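Endoglucanase (PDB 2C4X) probably takes part in cellulose breakdown, this piece being its C-terminal PKD domain and CBM44 carbohydrate-binding module, which recognises beta-glucan chains and xyloglucan. Local coordinates at residues F29-S32 with N33-D36; M206-T209 with D210-N213. The protein carries 1 engineered substitution. One frame throughout, in Å; residues are numbered along the deposited sequence.

Contact 1: F29-S32 with N33-D36; sequences FNAS and NSID. With CA (calcium ion), chain B.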
# COMPACT_ATOMS: atom_id res chain seq x y z
N PHE A 29 14.68 -10.65 -15.42
CA PHE A 29 15.86 -10.14 -14.72
C PHE A 29 16.98 -10.02 -15.74
O PHE A 29 17.24 -10.95 -16.51
CB PHE A 29 16.26 -11.07 -13.57
CG PHE A 29 15.25 -11.12 -12.46
CD1 PHE A 29 14.22 -12.07 -12.48
CD2 PHE A 29 15.32 -10.23 -11.39
CE1 PHE A 29 13.28 -12.12 -11.43
CE2 PHE A 29 14.38 -10.26 -10.36
CZ PHE A 29 13.36 -11.21 -10.37
N ASN A 30 17.64 -8.87 -15.73
CA ASN A 30 18.63 -8.57 -16.75
C ASN A 30 19.96 -8.18 -16.11
O ASN A 30 20.12 -7.08 -15.61
CB ASN A 30 18.09 -7.46 -17.66
CG ASN A 30 18.97 -7.21 -18.87
OD1 ASN A 30 20.18 -7.35 -18.81
ND2 ASN A 30 18.35 -6.82 -19.98
N ALA A 31 20.91 -9.11 -16.13
CA ALA A 31 22.24 -8.88 -15.56
C ALA A 31 23.27 -8.47 -16.61
O ALA A 31 24.48 -8.63 -16.40
CB ALA A 31 22.71 -10.14 -14.83
N SER A 32 22.81 -7.93 -17.74
CA SER A 32 23.69 -7.69 -18.89
C SER A 32 24.75 -6.61 -18.69
O SER A 32 25.72 -6.55 -19.44
CB SER A 32 22.87 -7.41 -20.15
OG SER A 32 22.26 -6.14 -20.08
N ASN A 33 24.60 -5.76 -17.66
CA ASN A 33 25.66 -4.81 -17.34
C ASN A 33 26.73 -5.37 -16.41
O ASN A 33 27.71 -4.67 -16.12
CB ASN A 33 25.12 -3.46 -16.84
CG ASN A 33 24.39 -2.70 -17.94
OD1 ASN A 33 23.40 -2.01 -17.67
ND2 ASN A 33 24.86 -2.82 -19.18
N SER A 34 26.55 -6.62 -15.98
CA SER A 34 27.60 -7.36 -15.29
C SER A 34 28.78 -7.55 -16.25
O SER A 34 28.59 -7.75 -17.45
CB SER A 34 27.11 -8.73 -14.79
OG SER A 34 26.03 -8.59 -13.88
N ILE A 35 29.99 -7.50 -15.71
CA ILE A 35 31.18 -7.60 -16.55
C ILE A 35 32.39 -8.10 -15.77
O ILE A 35 32.54 -7.79 -14.59
CB ILE A 35 31.49 -6.24 -17.28
CG1 ILE A 35 32.65 -6.38 -18.27
CG2 ILE A 35 31.69 -5.11 -16.26
CD1 ILE A 35 32.78 -5.21 -19.27
N ASP A 36 33.21 -8.92 -16.42
CA ASP A 36 34.54 -9.21 -15.90
C ASP A 36 35.52 -8.35 -16.68
O ASP A 36 35.59 -8.43 -17.91
CB ASP A 36 34.89 -10.69 -16.00
CG ASP A 36 36.09 -11.04 -15.16
OD1 ASP A 36 36.24 -10.45 -14.06
OD2 ASP A 36 36.91 -11.88 -15.58
CA CA B . 38.28 -11.84 -13.66
O HOH W 1 22.23 -5.27 -16.00
O HOH W 2 26.62 -9.59 -18.64
O HOH W 3 28.76 -6.75 -19.95
O HOH W 4 26.70 -4.08 -21.13
O HOH W 5 39.02 -13.69 -15.02

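Contact 2: M206-T209 with D210-N213; sequences MVKT and DDWN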
# COMPACT_ATOMS: atom_id res chain seq x y z
N MSE A 206 -4.00 19.75 -2.46
CA MSE A 206 -2.80 18.92 -2.36
C MSE A 206 -3.11 17.45 -2.64
O MSE A 206 -2.34 16.55 -2.28
CB MSE A 206 -2.20 19.02 -0.95
CG MSE A 206 -2.63 20.25 -0.18
SE MSE A 206 -1.65 20.53 1.48
CE MSE A 206 -1.74 18.73 2.27
N VAL A 207 -4.25 17.22 -3.28
CA VAL A 207 -4.79 15.88 -3.48
C VAL A 207 -4.90 15.57 -4.98
O VAL A 207 -5.16 16.48 -5.78
CB VAL A 207 -6.16 15.76 -2.73
CG1 VAL A 207 -7.16 14.90 -3.49
CG2 VAL A 207 -5.95 15.24 -1.30
N LYS A 208 -4.70 14.31 -5.35
CA LYS A 208 -4.94 13.85 -6.72
C LYS A 208 -6.43 13.62 -6.93
O LYS A 208 -6.99 12.64 -6.46
CB LYS A 208 -4.18 12.55 -7.02
CG LYS A 208 -2.66 12.68 -7.02
CD LYS A 208 -2.01 11.47 -7.68
CE LYS A 208 -2.18 10.21 -6.84
NZ LYS A 208 -1.97 8.97 -7.66
N THR A 209 -7.07 14.55 -7.64
CA THR A 209 -8.50 14.47 -7.88
C THR A 209 -8.83 13.50 -9.01
O THR A 209 -8.03 13.31 -9.93
CB THR A 209 -9.12 15.86 -8.15
OG1 THR A 209 -8.32 16.58 -9.09
CG2 THR A 209 -9.21 16.67 -6.86
N ASP A 210 -10.01 12.88 -8.91
CA ASP A 210 -10.45 11.81 -9.82
C ASP A 210 -9.43 10.67 -9.94
O ASP A 210 -9.22 10.12 -11.02
CB ASP A 210 -10.82 12.37 -11.20
CG ASP A 210 -11.97 13.35 -11.14
OD1 ASP A 210 -12.94 13.09 -10.40
OD2 ASP A 210 -11.89 14.39 -11.84
N ASP A 211 -8.82 10.32 -8.81
CA ASP A 211 -7.78 9.31 -8.76
C ASP A 211 -7.67 8.73 -7.35
O ASP A 211 -8.17 9.32 -6.38
CB ASP A 211 -6.44 9.91 -9.18
CG ASP A 211 -5.51 8.89 -9.84
OD1 ASP A 211 -5.87 7.69 -9.90
OD2 ASP A 211 -4.42 9.30 -10.29
N TRP A 212 -7.01 7.58 -7.25
CA TRP A 212 -6.74 6.96 -5.96
C TRP A 212 -5.58 7.65 -5.26
O TRP A 212 -4.52 7.89 -5.86
CB TRP A 212 -6.44 5.46 -6.13
CG TRP A 212 -7.67 4.65 -6.44
CD1 TRP A 212 -8.03 4.13 -7.66
CD2 TRP A 212 -8.69 4.26 -5.52
NE1 TRP A 212 -9.22 3.44 -7.55
CE2 TRP A 212 -9.65 3.50 -6.25
CE3 TRP A 212 -8.90 4.48 -4.15
CZ2 TRP A 212 -10.79 2.97 -5.64
CZ3 TRP A 212 -10.04 3.94 -3.56
CH2 TRP A 212 -10.96 3.19 -4.30
N ASN A 213 -5.81 7.99 -3.99
CA ASN A 213 -4.79 8.59 -3.15
C ASN A 213 -4.41 7.64 -2.03
O ASN A 213 -5.27 7.20 -1.26
CB ASN A 213 -5.29 9.90 -2.54
CG ASN A 213 -5.47 11.00 -3.56
OD1 ASN A 213 -4.64 11.89 -3.68
ND2 ASN A 213 -6.55 10.92 -4.33
O HOH W 6 -8.82 15.96 -12.32

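Contact 1: F29-S32 with N33-D36
Two overlapping turns kink the chain without sending it back: a type I beta turn from Ala31 to Ser34, joined by Ser34 N donating to Ala31 O over 2.9 Å, and an Asx turn begun by Asn30. In the Asx turn, Asn30 OD1 takes two donors from Ser32, its backbone N at 2.9 Å and its OG at 2.7 Å. The hydroxyl gets there because OG sits between the backbone N and the carbonyl carbon (chi1 71°), next to the amide that already points at OD1. Asparagine suits this place because its short side chain places a carbonyl oxygen within reach of the amide two residues ahead. Water closes the outer side, accepting from Asn33 N and donating to Asn30 O. The methyl of Ala31 lies 3.8 Å from Ser34 OG, which is bonded to Ile13 N; both residues are buried, and small side chains suit so close an approach to the sheet. Beyond the turn, Asp36 grips calcium with both carboxylate oxygens, OD1 at 2.5 Å and OD2 at 2.4 Å; Asn7, Gln8, Asp38 and Asp79 complete the protein ligands. In the PKD domain the segment runs from strand 27-30 towards strand 41-47, where Ala31 touches Tyr44 and Trp46 and Ser34 touches Ile41, and both residues also lie against Leu75 of strand 69-79.

Contact 2: M206-T209 with D210-N213
This is a local turn contact on the surface of the beta-sandwich module, where the Asn213 side chain clasps the main chain of Lys208. The loop after strand 198-203 turns at Thr209 and Asp210 to enter strand 211-218, an outermost strand of its five-stranded antiparallel sheet. Both ends of the Asn213 amide are used. Its OD1 accepts from Lys208 N at 2.9 Å, in the carbonyl plane and on a lone pair, while its ND2 donates to Lys208 O at 2.8 Å, nearly straight at 171°. Two bonds to one residue fix the rotation of the amide, and asparagine suits the site because it offers a donor and an acceptor side by side. CG lies beside the backbone N (chi1 -68°), which swings the amide back towards the loop. The Val207 side chain crosses that of Asn213 at about a right angle, Val207 CG1 lying 3.9 Å from Asn213 OD1, and it also touches Ile172 of the adjacent strand. Asp210 takes up a left-handed backbone conformation (phi 53°) at the corner, and its OD2 is bonded to Ser174 OG. Trp212 points away from the loop, its ring meeting Trp171 and Phe132 edge-to-face and touching Asp248, a ligand of the module's calcium. On the exposed side, the long aliphatic chain of Lys208 runs past Asn213 in the opposite direction, with its CB 3.4 Å from OD1. A bend at chi3 carries its ammonium on to two looser partners: Lys208 NZ makes a long salt bridge of 3.6 Å with Asp211 OD2 and a weak hydrogen bond of 3.3 Å to Trp212 O.

How the contacts relate
Both contacts are turns at an end of a beta strand, but only contact 2 folds the chain back on itself, and they lie in different domains: contact 1 follows a strand of the PKD domain, whereas contact 2 leads into one of the carbohydrate-binding module. Their centres are 39 Å apart and they do not touch. Contact 1 is partly buried, with small residues facing inward and water lining the outer side; contact 2 is a surface contact with a single buried residue. An asparagine side chain binds main-chain atoms in each, as an acceptor in the first and as donor and acceptor in the second. Charge serves differently too: contact 1 supplies a calcium ligand directly, while contact 2 has a long, loose lysine-aspartate pair.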